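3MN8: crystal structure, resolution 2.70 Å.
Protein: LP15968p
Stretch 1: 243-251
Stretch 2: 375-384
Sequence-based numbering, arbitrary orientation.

Stretch 1 (243-251) PDDRVFKQL
Stretch 2, residues 375-384: WRLLTPGLYS

The contact sets one face of a helix start against an extended segment that leaves one strand and enters another. In stretch 1, Pro243 and Asp244 lead into a helix that runs from Asp245 through Leu251 and beyond, its first turn closed by Phe248 N to Asp244 O at 3.0 Å and Lys249 N to Asp245 O at 2.7 Å. Stretch 2 stays extended throughout, and the register is fixed where Val247 CA lies 5.6 Å from Thr379 CA. Together the two sides bury 425 Å².

Trp375 opens stretch 2 in a strand (phi/psi -128/125) and stays out of reach of the helix. Arg376 (-118/105) makes the polar anchor. Its CA-to-CB bond points sideways, but chi angles t, p, t and 174° carry the guanidinium to Asp244, the N-cap residue, whose side chain (chi1 m, chi2 -74°) makes no capping bond; it enters the salt bridge, and its OD2 is also bonded elsewhere in the structure. Arg376 NH2 lies 2.7 Å from Asp244 OD1, which sits over one face of the guanidinium. Arg376 NH2 to Asp244 OD2 at 2.9 Å and Arg376 NH1 to Asp244 OD2 at 3.2 Å are weak hydrogen bonds, bent to 135° and 127°. The contact is close but poorly aligned, and pairing the opposite charges suits two buried residues.

Leu377 (-65/133, rotamer m,t), its CA-to-CB bond pointing toward the helix, supplies the apolar floor: its CB is 4.2 Å from Val247 CG1, while its carbonyl O is 3.7 Å from Val247 CG2. The CA-to-CB bond of Leu378 (-140/144, m,t) points away, and the residue offers backbone instead, with its CA 3.9 Å from Val247 CG2. Val247, chi1 t, suits this place because a short branched side chain can lie close against the extended backbone.

Thr379 (-68/153, chi1 m) is the most covered residue of the contact. Its N is 3.7 Å from Val247 CG2, and its OG1 is 3.8 Å from that same methyl, 3.7 Å from Arg246 CB and 3.7 Å from Gln250 OE1. These are packing distances: the small hydroxyl-bearing side chain fits among Arg246, Val247 and Gln250, which span about one turn. Pro380 (-52/147) continues the extended path, its CD 3.7 Å from Gln250 OE1; Gln250 reaches out with chi1 and chi2 both t and chi3 -40°.

Gly381 (144/-172) begins the second strand at backbone angles where a CB would jam against the preceding carbonyl O, reason enough for glycine. Leu382 (-124/139, p,p) is exposed and out of reach of the helix. Tyr383 (-135/157, chi1 m, chi2 75°), its CA-to-CB bond pointing toward the helix, braces its own segment: its OH donates a very short 2.4 Å hydrogen bond to Thr379 O. The same OH lies 4.3 Å from Arg246 NH1, obliquely placed, a loose contact for an exposed arginine with chi1 m, chi2 t and chi3 97°. Ser384 (-106/108, chi1 m) carries the strand onward.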

# COMPACT_ATOMS: atom_id res chain seq x y z
N PRO A 243 16.45 5.38 3.22
CA PRO A 243 16.62 6.56 4.07
C PRO A 243 15.54 6.59 5.15
O PRO A 243 15.77 7.06 6.25
CB PRO A 243 16.43 7.73 3.09
CG PRO A 243 16.72 7.17 1.75
CD PRO A 243 16.34 5.72 1.79
N ASP A 244 14.36 6.08 4.82
CA ASP A 244 13.24 6.09 5.74
C ASP A 244 13.10 4.77 6.49
O ASP A 244 12.00 4.33 6.77
CB ASP A 244 11.95 6.42 4.99
CG ASP A 244 11.71 7.93 4.89
OD1 ASP A 244 11.35 8.53 5.92
OD2 ASP A 244 11.90 8.52 3.79
N ASP A 245 14.23 4.17 6.83
CA ASP A 245 14.20 2.86 7.45
C ASP A 245 13.43 2.79 8.77
O ASP A 245 12.67 1.85 9.00
CB ASP A 245 15.60 2.31 7.68
CG ASP A 245 15.58 0.82 7.91
OD1 ASP A 245 15.06 0.11 7.02
OD2 ASP A 245 16.06 0.38 8.96
N ARG A 246 13.64 3.78 9.63
CA ARG A 246 12.91 3.81 10.89
C ARG A 246 11.41 3.68 10.64
O ARG A 246 10.76 2.78 11.16
CB ARG A 246 13.20 5.11 11.65
CG ARG A 246 14.66 5.38 11.88
CD ARG A 246 14.87 6.81 12.35
NE ARG A 246 14.99 6.92 13.80
CZ ARG A 246 15.01 8.07 14.46
NH1 ARG A 246 14.90 9.22 13.80
NH2 ARG A 246 15.12 8.08 15.78
N VAL A 247 10.87 4.58 9.82
CA VAL A 247 9.44 4.55 9.53
C VAL A 247 9.04 3.21 8.94
O VAL A 247 8.01 2.62 9.30
CB VAL A 247 9.03 5.68 8.57
CG1 VAL A 247 7.64 5.42 8.03
CG2 VAL A 247 9.08 7.02 9.28
N PHE A 248 9.87 2.72 8.03
CA PHE A 248 9.56 1.46 7.37
C PHE A 248 9.46 0.35 8.39
O PHE A 248 8.50 -0.42 8.37
CB PHE A 248 10.54 1.15 6.24
CG PHE A 248 10.05 1.61 4.90
CD1 PHE A 248 8.87 1.10 4.39
CD2 PHE A 248 10.73 2.56 4.18
CE1 PHE A 248 8.39 1.52 3.17
CE2 PHE A 248 10.26 2.98 2.96
CZ PHE A 248 9.08 2.46 2.46
N LYS A 249 10.44 0.29 9.28
CA LYS A 249 10.45 -0.70 10.36
C LYS A 249 9.22 -0.57 11.26
O LYS A 249 8.70 -1.57 11.75
CB LYS A 249 11.74 -0.61 11.17
CG LYS A 249 12.77 -1.65 10.78
CD LYS A 249 14.18 -1.37 11.30
CE LYS A 249 15.15 -2.39 10.73
NZ LYS A 249 16.56 -1.90 10.72
N GLN A 250 8.76 0.67 11.47
CA GLN A 250 7.56 0.92 12.27
C GLN A 250 6.31 0.39 11.55
O GLN A 250 5.44 -0.23 12.16
CB GLN A 250 7.41 2.41 12.60
CG GLN A 250 6.20 2.71 13.48
CD GLN A 250 6.24 4.08 14.15
OE1 GLN A 250 7.29 4.54 14.60
NE2 GLN A 250 5.08 4.72 14.23
N LEU A 251 6.24 0.62 10.25
CA LEU A 251 5.15 0.10 9.45
C LEU A 251 5.10 -1.41 9.50
O LEU A 251 4.08 -2.00 9.85
CB LEU A 251 5.28 0.57 8.01
CG LEU A 251 5.15 2.08 7.86
CD1 LEU A 251 5.44 2.53 6.44
CD2 LEU A 251 3.78 2.55 8.35
N TRP A 375 2.28 14.95 2.93
CA TRP A 375 2.19 14.21 4.17
C TRP A 375 3.55 13.58 4.35
O TRP A 375 4.03 12.88 3.45
CB TRP A 375 1.16 13.09 4.06
CG TRP A 375 -0.19 13.53 3.63
CD1 TRP A 375 -1.31 13.67 4.41
CD2 TRP A 375 -0.58 13.86 2.29
NE1 TRP A 375 -2.37 14.09 3.64
CE2 TRP A 375 -1.95 14.22 2.34
CE3 TRP A 375 0.09 13.91 1.06
CZ2 TRP A 375 -2.65 14.62 1.21
CZ3 TRP A 375 -0.61 14.31 -0.05
CH2 TRP A 375 -1.96 14.66 0.02
N ARG A 376 4.19 13.82 5.49
CA ARG A 376 5.49 13.22 5.74
C ARG A 376 5.40 12.31 6.94
O ARG A 376 5.31 12.76 8.10
CB ARG A 376 6.57 14.29 5.92
CG ARG A 376 7.95 13.74 6.25
CD ARG A 376 8.53 12.91 5.12
NE ARG A 376 9.84 12.36 5.47
CZ ARG A 376 10.53 11.51 4.71
NH1 ARG A 376 10.06 11.09 3.55
NH2 ARG A 376 11.71 11.08 5.12
N LEU A 377 5.39 11.02 6.66
CA LEU A 377 5.28 10.03 7.72
C LEU A 377 6.53 10.12 8.57
O LEU A 377 7.64 10.15 8.05
CB LEU A 377 5.16 8.64 7.12
CG LEU A 377 3.98 8.43 6.17
CD1 LEU A 377 3.84 6.96 5.85
CD2 LEU A 377 2.70 9.00 6.76
N LEU A 378 6.35 10.14 9.88
CA LEU A 378 7.50 10.24 10.76
C LEU A 378 7.37 9.36 12.01
O LEU A 378 6.30 9.16 12.55
CB LEU A 378 7.76 11.71 11.15
CG LEU A 378 8.31 12.67 10.08
CD1 LEU A 378 8.27 14.11 10.56
CD2 LEU A 378 9.73 12.31 9.67
N THR A 379 8.50 8.82 12.41
CA THR A 379 8.65 8.20 13.70
C THR A 379 8.56 9.31 14.73
O THR A 379 8.86 10.46 14.42
CB THR A 379 10.03 7.55 13.77
OG1 THR A 379 10.02 6.39 12.93
CG2 THR A 379 10.41 7.16 15.20
N PRO A 380 8.11 8.99 15.96
CA PRO A 380 8.20 9.98 17.04
C PRO A 380 9.61 10.58 17.20
O PRO A 380 10.62 9.90 16.96
CB PRO A 380 7.80 9.16 18.28
CG PRO A 380 6.85 8.13 17.73
CD PRO A 380 7.39 7.77 16.37
N GLY A 381 9.66 11.85 17.61
CA GLY A 381 10.91 12.57 17.71
C GLY A 381 10.73 14.03 17.32
O GLY A 381 9.61 14.49 17.14
N LEU A 382 11.83 14.77 17.22
CA LEU A 382 11.71 16.17 16.83
C LEU A 382 12.56 16.45 15.60
O LEU A 382 13.68 15.96 15.49
CB LEU A 382 12.05 17.11 17.99
CG LEU A 382 13.49 17.31 18.46
CD1 LEU A 382 14.33 18.08 17.44
CD2 LEU A 382 13.46 18.06 19.78
N TYR A 383 12.00 17.24 14.69
CA TYR A 383 12.62 17.47 13.39
C TYR A 383 12.65 18.93 12.94
O TYR A 383 11.86 19.76 13.37
CB TYR A 383 11.90 16.65 12.34
CG TYR A 383 11.69 15.20 12.72
CD1 TYR A 383 10.71 14.83 13.63
CD2 TYR A 383 12.45 14.19 12.12
CE1 TYR A 383 10.49 13.49 13.96
CE2 TYR A 383 12.24 12.86 12.44
CZ TYR A 383 11.27 12.51 13.36
OH TYR A 383 11.07 11.18 13.67
N SER A 384 13.59 19.24 12.05
CA SER A 384 13.61 20.52 11.37
C SER A 384 13.15 20.31 9.93
O SER A 384 13.85 19.72 9.11
CB SER A 384 15.02 21.13 11.40
OG SER A 384 15.20 21.87 12.59